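Local coordinates for iron aquisition yersiniabactin synthesis enzyme, YbtT (Escherichia coli, PDB 6BA9), which probably acts as a low-specificity type II thioesterase, hydrolysing thioesters to maintain production of the metallophore yersiniabactin by its NRPS/PKS assembly line, at residues W7-G12 against D40-L45; H16-P21 against L84-H89. The protein carries 1 engineered substitution. All blocks are in the same frame, centred on the assembly; numbering follows the deposited sequence.

Contact 1: residues W7-G12 against D40-L45; sequences WPARNG and DCALSL
W7 and L43 face each other as an antiparallel hydrogen-bonded pair, and two backbone bonds close the ring between them: W7 N donates to L43 O (3.1 Å) and L43 N donates back to W7 O. Beyond W7 the chain leaves the sheet, yet R10 N still reaches D40 O, a third backbone bond that keeps the turn close to the start of the neighbouring strand. Apolar contact centres on the indole. L43 CD2 sits 3.5 Å from the centroid of the W7 six-membered ring, nearly on the ring normal, a CH-pi contact over the face, while L43 CB lies against CE3. L43 CG stands anti to the backbone N (chi1 174°), and from it the CD2 branch extends over the ring; a flat aromatic and a branched aliphatic side chain suit each other here. C41 O lies at the indole edge, and the ring nitrogen NE1 is bonded to W33 O. Polar side chains take over at the outer end, where D40 is gripped by two protein donors. R10 NE forms a nearly straight salt bridge with D40 OD1 at 2.9 Å (N-H...O 174°), and N11 ND2 bonds to D40 OD2 at 3.0 Å. Both donors come from above the carboxylate plane, and the guanidinium and carboxylate planes stand 71° apart. A water accepts from R10 NH2 and donates to D40 OD1, so this ionic cluster is partly solvated, as befits arginine, asparagine and aspartate at an exposed turn. Together these contacts tie strand 3-7 and the loop leading away from it to the beginning of strand 42-46; strand 3-7 is the single antiparallel strand of the otherwise parallel alpha/beta-hydrolase sheet, here its outermost strand.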
loop_
_atom_site.group_PDB
_atom_site.type_symbol
_atom_site.label_atom_id
_atom_site.label_comp_id
_atom_site.label_asym_id
_atom_site.label_seq_id
_atom_site.Cartn_x
_atom_site.Cartn_y
_atom_site.Cartn_z
ATOM N N TRP A 7 1.307 -7.609 -14.277
ATOM C CA TRP A 7 1.634 -8.953 -14.749
ATOM C C TRP A 7 0.357 -9.719 -15.045
ATOM O O TRP A 7 -0.594 -9.673 -14.257
ATOM C CB TRP A 7 2.384 -9.815 -13.715
ATOM C CG TRP A 7 3.632 -9.288 -13.136
ATOM C CD1 TRP A 7 4.474 -8.349 -13.662
ATOM C CD2 TRP A 7 4.189 -9.667 -11.882
ATOM N NE1 TRP A 7 5.514 -8.126 -12.805
ATOM C CE2 TRP A 7 5.363 -8.922 -11.701
ATOM C CE3 TRP A 7 3.805 -10.573 -10.892
ATOM C CZ2 TRP A 7 6.159 -9.049 -10.570
ATOM C CZ3 TRP A 7 4.585 -10.688 -9.766
ATOM C CH2 TRP A 7 5.757 -9.935 -9.616
ATOM N N PRO A 8 0.328 -10.500 -16.116
ATOM C CA PRO A 8 -0.728 -11.490 -16.269
ATOM C C PRO A 8 -0.364 -12.733 -15.475
ATOM O O PRO A 8 0.803 -12.986 -15.165
ATOM C CB PRO A 8 -0.677 -11.781 -17.771
ATOM C CG PRO A 8 0.777 -11.704 -18.064
ATOM C CD PRO A 8 1.331 -10.607 -17.193
ATOM N N ALA A 9 -1.382 -13.509 -15.123
ATOM C CA ALA A 9 -1.110 -14.792 -14.507
ATOM C C ALA A 9 -0.351 -15.669 -15.496
ATOM O O ALA A 9 -0.527 -15.562 -16.714
ATOM C CB ALA A 9 -2.416 -15.480 -14.115
ATOM N N ARG A 10 0.510 -16.532 -14.971
ATOM C CA ARG A 10 1.192 -17.487 -15.833
ATOM C C ARG A 10 1.262 -18.848 -15.160
ATOM O O ARG A 10 0.967 -19.017 -13.971
ATOM C CB ARG A 10 2.591 -17.014 -16.242
ATOM C CG ARG A 10 3.593 -17.010 -15.121
ATOM C CD ARG A 10 4.961 -16.577 -15.620
ATOM N NE ARG A 10 5.980 -16.626 -14.588
ATOM C CZ ARG A 10 7.191 -16.093 -14.720
ATOM N NH1 ARG A 10 7.521 -15.465 -15.839
ATOM N NH2 ARG A 10 8.070 -16.176 -13.737
ATOM N N ASN A 11 1.669 -19.832 -15.961
ATOM C CA ASN A 11 1.898 -21.192 -15.496
ATOM C C ASN A 11 0.648 -21.823 -14.884
ATOM O O ASN A 11 0.755 -22.665 -14.001
ATOM C CB ASN A 11 3.085 -21.281 -14.542
ATOM C CG ASN A 11 4.385 -20.912 -15.206
ATOM O OD1 ASN A 11 4.513 -21.002 -16.425
ATOM N ND2 ASN A 11 5.355 -20.482 -14.412
ATOM N N GLY A 12 -0.530 -21.418 -15.361
ATOM C CA GLY A 12 -1.789 -21.920 -14.845
ATOM C C GLY A 12 -2.210 -21.364 -13.497
ATOM O O GLY A 12 -3.252 -21.782 -12.975
ATOM N N ASP A 40 4.022 -16.152 -10.177
ATOM C CA ASP A 40 3.113 -16.566 -11.246
ATOM C C ASP A 40 1.705 -15.959 -11.163
ATOM O O ASP A 40 0.919 -16.117 -12.111
ATOM C CB ASP A 40 3.018 -18.090 -11.260
ATOM C CG ASP A 40 4.316 -18.757 -11.719
ATOM O OD1 ASP A 40 5.234 -18.069 -12.209
ATOM O OD2 ASP A 40 4.395 -19.986 -11.567
ATOM N N CYS A 41 1.364 -15.283 -10.069
ATOM C CA CYS A 41 0.056 -14.664 -9.950
ATOM C C CYS A 41 -0.061 -13.500 -10.920
ATOM O O CYS A 41 0.936 -12.891 -11.308
ATOM C CB CYS A 41 -0.119 -14.118 -8.527
ATOM S SG CYS A 41 1.201 -13.011 -7.955
ATOM N N ALA A 42 -1.299 -13.179 -11.292
ATOM C CA ALA A 42 -1.581 -11.871 -11.854
ATOM C C ALA A 42 -1.250 -10.822 -10.804
ATOM O O ALA A 42 -1.345 -11.075 -9.600
ATOM C CB ALA A 42 -3.050 -11.766 -12.260
ATOM N N LEU A 43 -0.794 -9.662 -11.271
ATOM C CA LEU A 43 -0.426 -8.543 -10.414
ATOM C C LEU A 43 -1.021 -7.269 -10.989
ATOM O O LEU A 43 -0.808 -6.951 -12.166
ATOM C CB LEU A 43 1.083 -8.363 -10.339
ATOM C CG LEU A 43 1.609 -7.139 -9.582
ATOM C CD1 LEU A 43 1.238 -7.166 -8.095
ATOM C CD2 LEU A 43 3.126 -7.047 -9.712
ATOM N N SER A 44 -1.762 -6.544 -10.159
ATOM C CA SER A 44 -2.303 -5.247 -10.538
ATOM C C SER A 44 -1.887 -4.206 -9.517
ATOM O O SER A 44 -1.675 -4.520 -8.339
ATOM C CB SER A 44 -3.812 -5.293 -10.646
ATOM O OG SER A 44 -4.242 -6.250 -11.620
ATOM N N LEU A 45 -1.782 -2.960 -9.983
ATOM C CA LEU A 45 -1.428 -1.810 -9.165
ATOM C C LEU A 45 -2.633 -0.880 -9.081
ATOM O O LEU A 45 -3.294 -0.605 -10.095
ATOM C CB LEU A 45 -0.247 -1.050 -9.797
ATOM C CG LEU A 45 0.269 0.166 -9.030
ATOM C CD1 LEU A 45 0.950 -0.228 -7.739
ATOM C CD2 LEU A 45 1.223 0.973 -9.928
HETATM O O HOH W 1 -3.025 -8.175 -13.804
HETATM O O HOH W 2 7.816 -18.182 -11.772
#

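Contact 2: residues H16-P21 against L84-H89; sequences HLVMCP and LLLAGH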
loop_
_atom_site.group_PDB
_atom_site.type_symbol
_atom_site.label_atom_id
_atom_site.label_comp_id
_atom_site.label_asym_id
_atom_site.label_seq_id
_atom_site.Cartn_x
_atom_site.Cartn_y
_atom_site.Cartn_z
ATOM N N HIS A 16 -4.535 -13.590 -7.819
ATOM C CA HIS A 16 -4.451 -12.201 -8.255
ATOM C C HIS A 16 -4.016 -11.364 -7.064
ATOM O O HIS A 16 -4.710 -11.321 -6.042
ATOM C CB HIS A 16 -5.794 -11.713 -8.797
ATOM C CG HIS A 16 -5.741 -10.378 -9.466
ATOM N ND1 HIS A 16 -6.857 -9.810 -10.043
ATOM C CD2 HIS A 16 -4.736 -9.481 -9.632
ATOM C CE1 HIS A 16 -6.536 -8.635 -10.559
ATOM N NE2 HIS A 16 -5.247 -8.426 -10.349
ATOM N N LEU A 17 -2.835 -10.764 -7.174
ATOM C CA LEU A 17 -2.270 -9.886 -6.153
ATOM C C LEU A 17 -2.505 -8.437 -6.575
ATOM O O LEU A 17 -2.158 -8.046 -7.692
ATOM C CB LEU A 17 -0.773 -10.180 -5.997
ATOM C CG LEU A 17 0.072 -9.301 -5.088
ATOM C CD1 LEU A 17 -0.379 -9.370 -3.654
ATOM C CD2 LEU A 17 1.536 -9.720 -5.193
ATOM N N VAL A 18 -3.133 -7.657 -5.692
ATOM C CA VAL A 18 -3.467 -6.253 -5.919
ATOM C C VAL A 18 -2.660 -5.408 -4.943
ATOM O O VAL A 18 -2.776 -5.576 -3.719
ATOM C CB VAL A 18 -4.973 -6.026 -5.737
ATOM C CG1 VAL A 18 -5.335 -4.536 -5.850
ATOM C CG2 VAL A 18 -5.757 -6.820 -6.766
ATOM N N MET A 19 -1.830 -4.516 -5.481
ATOM C CA MET A 19 -0.904 -3.724 -4.690
ATOM C C MET A 19 -1.364 -2.281 -4.581
ATOM O O MET A 19 -1.541 -1.606 -5.602
ATOM C CB MET A 19 0.487 -3.744 -5.326
ATOM C CG MET A 19 1.506 -2.879 -4.613
ATOM S SD MET A 19 1.963 -3.556 -3.020
ATOM C CE MET A 19 3.123 -2.318 -2.487
ATOM N N CYS A 20 -1.438 -1.770 -3.353
ATOM C CA CYS A 20 -1.743 -0.376 -3.052
ATOM C C CYS A 20 -0.445 0.395 -2.823
ATOM O O CYS A 20 0.388 -0.020 -1.991
ATOM C CB CYS A 20 -2.606 -0.305 -1.793
ATOM S SG CYS A 20 -4.239 -1.047 -2.023
ATOM N N PRO A 21 -0.229 1.508 -3.517
ATOM C CA PRO A 21 1.055 2.207 -3.434
ATOM C C PRO A 21 1.162 3.121 -2.213
ATOM O O PRO A 21 0.198 3.394 -1.492
ATOM C CB PRO A 21 1.067 3.011 -4.733
ATOM C CG PRO A 21 -0.353 3.352 -4.952
ATOM C CD PRO A 21 -1.099 2.092 -4.548
ATOM N N LEU A 84 -7.693 -13.972 -4.041
ATOM C CA LEU A 84 -7.318 -12.562 -4.040
ATOM C C LEU A 84 -6.367 -12.297 -2.885
ATOM O O LEU A 84 -6.656 -12.637 -1.728
ATOM C CB LEU A 84 -8.557 -11.681 -3.897
ATOM C CG LEU A 84 -8.275 -10.178 -3.767
ATOM C CD1 LEU A 84 -7.715 -9.590 -5.059
ATOM C CD2 LEU A 84 -9.535 -9.444 -3.373
ATOM N N LEU A 85 -5.233 -11.683 -3.202
ATOM C CA LEU A 85 -4.281 -11.193 -2.213
ATOM C C LEU A 85 -4.222 -9.674 -2.287
ATOM O O LEU A 85 -4.033 -9.112 -3.371
ATOM C CB LEU A 85 -2.890 -11.776 -2.482
ATOM C CG LEU A 85 -2.789 -13.311 -2.475
ATOM C CD1 LEU A 85 -1.410 -13.746 -2.954
ATOM C CD2 LEU A 85 -3.044 -13.841 -1.089
ATOM N N LEU A 86 -4.413 -9.006 -1.156
ATOM C CA LEU A 86 -4.321 -7.552 -1.082
ATOM C C LEU A 86 -3.033 -7.176 -0.383
ATOM O O LEU A 86 -2.739 -7.716 0.683
ATOM C CB LEU A 86 -5.474 -6.972 -0.272
ATOM C CG LEU A 86 -6.812 -6.913 -0.973
ATOM C CD1 LEU A 86 -7.921 -6.646 0.058
ATOM C CD2 LEU A 86 -6.786 -5.817 -2.014
ATOM N N ALA A 87 -2.261 -6.275 -0.974
ATOM C CA ALA A 87 -1.002 -5.820 -0.403
ATOM C C ALA A 87 -0.928 -4.299 -0.449
ATOM O O ALA A 87 -1.525 -3.658 -1.315
ATOM C CB ALA A 87 0.182 -6.383 -1.173
ATOM N N GLY A 88 -0.175 -3.715 0.474
ATOM C CA GLY A 88 0.087 -2.289 0.423
ATOM C C GLY A 88 1.315 -1.940 1.219
ATOM O O GLY A 88 1.651 -2.622 2.193
ATOM N N HIS A 89 1.997 -0.872 0.801
ATOM C CA HIS A 89 3.190 -0.362 1.464
ATOM C C HIS A 89 2.923 1.056 1.952
ATOM O O HIS A 89 2.432 1.902 1.192
ATOM C CB HIS A 89 4.377 -0.354 0.497
ATOM C CG HIS A 89 5.684 -0.034 1.148
ATOM N ND1 HIS A 89 6.311 -0.881 2.047
ATOM C CD2 HIS A 89 6.486 1.055 1.035
ATOM C CE1 HIS A 89 7.457 -0.339 2.424
ATOM N NE2 HIS A 89 7.580 0.837 1.836
#
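M19 and A87 are paired across two parallel strands, on the face they share with L17 and L85, and the methionine reaches along its neighbour toward H89. From M19 CB the chain leaves with CG anti to the backbone N (chi1 177°). A bend at chi2 (70°) then swings SD over the adjacent strand, where it rests 3.8 Å from A87 CB and also lies near A87 O. An extended last torsion carries CE onward to H89, 3.8 Å from H89 CB, so the two side chains lie side by side and point the same way. A long, flexible thioether suits this task, and the small methyl of A87 leaves the sulfur able to pass over it. L17 CD1 approaches that methyl and touches L85 CB at 3.7 Å. On the other face V18 CG2 packs on L84 CD1, with L86 CD2 near V18 CB; helix 91-105 covers L84 and L86 there. At G88 a beta carbon would come within about 3.3 Å of C20 CB, so the absence of a side chain fits the close strand approach. Backbone bonds alternate between the strands: L85 N to H16 O, V18 N to L85 O at 2.9 Å, A87 N to V18 O and C20 N to A87 O at 2.8 Å. H89 N to C20 O is weak at 3.3 Å. The imidazoles bond beyond the pair: H89 NE2 to H226 O and ND1 to S116 OG, and H16 NE2, on the V18 face, to S44 OG. Strand 84-89 leads to a turn that, in this fold, would carry the nucleophilic serine, here an engineered alanine. Buried amides thus pair together and mainly aliphatic or sulfur-bearing groups meet between the strands, as suits the sheet's centre.

How the contacts relate
Both contacts belong to one sheet, in which strands 42-46 and 16-20 are neighbours, so the segments of contact 1 and contact 2 lie across four adjacent strands. Their centres are about 12 Å apart. Contact 1 sits at the edge, partly buried, with one antiparallel bridge and a charged, watered turn; contact 2 is buried in the middle, with five parallel bridges and no ionic pair. The two are stitched together where S44 O probably accepts a bond from M19 N, S44 OG probably pairs with H16 NE2, and L43 and L45 pack against strand 16-20. The salt bridge and N11-D40 bond lie at the outer turn, while contact 2 relies on backbone bonds and mostly apolar packing.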